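Local coordinates for lipoate-protein ligase 1 (Plasmodium falciparum, PDB 5T8U) that belongs to the lipoate-protein ligase family, pairing a lipoyl protein ligase A/B catalytic domain with a C-terminal domain, and holds lipoic acid in its pocket, at residues K129-I134 and I221-K226. Sequence-based numbering, arbitrary orientation.
Sequences KNHFNI and IKEFTK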
# COMPACT_ATOMS: atom_id res chain seq x y z
N LYS A 129 2.96 16.09 16.22
CA LYS A 129 3.54 17.26 16.86
C LYS A 129 2.53 17.96 17.75
O LYS A 129 2.74 18.12 18.96
CB LYS A 129 4.07 18.22 15.79
CG LYS A 129 4.93 19.35 16.32
CD LYS A 129 4.95 20.53 15.36
CE LYS A 129 6.26 21.29 15.42
NZ LYS A 129 6.27 22.46 14.49
N ASN A 130 1.40 18.39 17.17
CA ASN A 130 0.45 19.21 17.91
C ASN A 130 -0.15 18.45 19.09
O ASN A 130 -0.29 19.01 20.18
CB ASN A 130 -0.65 19.70 16.97
CG ASN A 130 -0.14 20.66 15.92
OD1 ASN A 130 0.92 21.25 16.07
ND2 ASN A 130 -0.90 20.82 14.85
N HIS A 131 -0.52 17.19 18.88
CA HIS A 131 -1.31 16.47 19.87
C HIS A 131 -0.49 15.55 20.76
O HIS A 131 -1.03 15.01 21.73
CB HIS A 131 -2.40 15.66 19.17
CG HIS A 131 -3.34 16.49 18.36
ND1 HIS A 131 -2.92 17.27 17.30
CD2 HIS A 131 -4.68 16.69 18.46
CE1 HIS A 131 -3.96 17.90 16.78
NE2 HIS A 131 -5.04 17.56 17.47
N PHE A 132 0.80 15.34 20.45
CA PHE A 132 1.62 14.46 21.27
C PHE A 132 3.05 14.96 21.42
O PHE A 132 3.88 14.26 22.01
CB PHE A 132 1.61 13.04 20.69
CG PHE A 132 0.24 12.53 20.37
CD1 PHE A 132 -0.58 12.04 21.37
CD2 PHE A 132 -0.25 12.57 19.07
CE1 PHE A 132 -1.86 11.57 21.08
CE2 PHE A 132 -1.52 12.10 18.78
CZ PHE A 132 -2.32 11.61 19.78
N ASN A 133 3.37 16.15 20.91
CA ASN A 133 4.71 16.73 21.02
C ASN A 133 5.78 15.74 20.57
O ASN A 133 6.87 15.67 21.14
CB ASN A 133 4.98 17.23 22.44
CG ASN A 133 5.85 18.46 22.46
OD1 ASN A 133 5.40 19.56 22.13
ND2 ASN A 133 7.11 18.30 22.86
N ILE A 134 5.45 14.96 19.55
CA ILE A 134 6.38 14.00 18.95
C ILE A 134 6.91 14.63 17.67
O ILE A 134 6.18 14.75 16.68
CB ILE A 134 5.71 12.65 18.69
CG1 ILE A 134 5.45 11.93 20.01
CG2 ILE A 134 6.57 11.78 17.76
CD1 ILE A 134 4.60 10.67 19.89
N ILE A 221 -7.84 12.49 12.74
CA ILE A 221 -9.04 13.01 12.09
C ILE A 221 -9.13 14.52 12.28
O ILE A 221 -9.47 15.26 11.34
CB ILE A 221 -10.30 12.29 12.63
CG1 ILE A 221 -10.21 10.78 12.37
CG2 ILE A 221 -11.56 12.86 11.99
CD1 ILE A 221 -11.30 9.97 13.04
N LYS A 222 -8.82 14.99 13.48
CA LYS A 222 -8.82 16.43 13.75
C LYS A 222 -7.91 17.16 12.76
O LYS A 222 -8.35 18.07 12.06
CB LYS A 222 -8.38 16.69 15.19
CG LYS A 222 -9.49 16.54 16.21
CD LYS A 222 -8.97 16.69 17.64
CE LYS A 222 -10.10 16.82 18.65
NZ LYS A 222 -9.60 17.06 20.03
N GLU A 223 -6.63 16.77 12.71
CA GLU A 223 -5.70 17.45 11.81
C GLU A 223 -6.04 17.24 10.34
O GLU A 223 -5.62 18.04 9.50
CB GLU A 223 -4.27 16.99 12.09
CG GLU A 223 -3.68 17.58 13.36
CD GLU A 223 -3.51 19.09 13.28
OE1 GLU A 223 -3.22 19.71 14.33
OE2 GLU A 223 -3.66 19.65 12.18
N PHE A 224 -6.78 16.18 10.01
CA PHE A 224 -7.23 15.96 8.64
C PHE A 224 -8.28 16.99 8.25
O PHE A 224 -8.08 17.80 7.33
CB PHE A 224 -7.77 14.53 8.52
CG PHE A 224 -8.37 14.20 7.19
CD1 PHE A 224 -7.58 13.81 6.13
CD2 PHE A 224 -9.75 14.25 7.00
CE1 PHE A 224 -8.14 13.49 4.90
CE2 PHE A 224 -10.31 13.94 5.79
CZ PHE A 224 -9.51 13.56 4.73
N THR A 225 -9.42 16.98 8.96
CA THR A 225 -10.47 17.96 8.70
C THR A 225 -9.91 19.38 8.74
O THR A 225 -10.19 20.20 7.86
CB THR A 225 -11.59 17.80 9.73
OG1 THR A 225 -12.00 16.42 9.78
CG2 THR A 225 -12.78 18.67 9.38
N LYS A 226 -9.11 19.68 9.77
CA LYS A 226 -8.52 21.01 9.88
C LYS A 226 -7.62 21.32 8.70
O LYS A 226 -7.62 22.44 8.18
CB LYS A 226 -7.74 21.12 11.20
CG LYS A 226 -6.88 22.37 11.31
CD LYS A 226 -6.40 22.56 12.74
CE LYS A 226 -4.96 23.06 12.78
NZ LYS A 226 -4.44 23.10 14.18
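Two helices of the lipoyl protein ligase A/B catalytic domain, 117-132 and 213-227, meet here at the surface in a helix-helix contact of 172 Å², with N130 and E223 nearest in the backbone (CA to CA 8.8 Å). I221 packs on V14 of strand 13-17, placing its helix against the large mixed sheet. K222 runs extended past the H131 ring, its CD 4.0 Å from H131 NE2; K222 NZ ends 5.3 Å from H131 NE2, and this amine and the E223 carboxylate would probably pull the ionisation of H131 in opposite directions. E223 carries the contact. Its CG lies beside the backbone N, and a bend at chi2 (-65°) brings E223 OE1 into the ring plane at the edge of H131, 3.1 Å from H131 CE1, with ring and carboxylate planes nearly perpendicular (86°). F224 packs on I123 of helix 117-132 and on V14. K226 extends back toward the same carboxylate, its NZ making a long salt bridge to E223 OE1 at 3.6 Å. That oxygen also accepts the N130 amide: N130 ND2 donates to E223 OE1 over 2.6 Å, nearly straight at 167°, from within the amide plane but above the carboxylate plane.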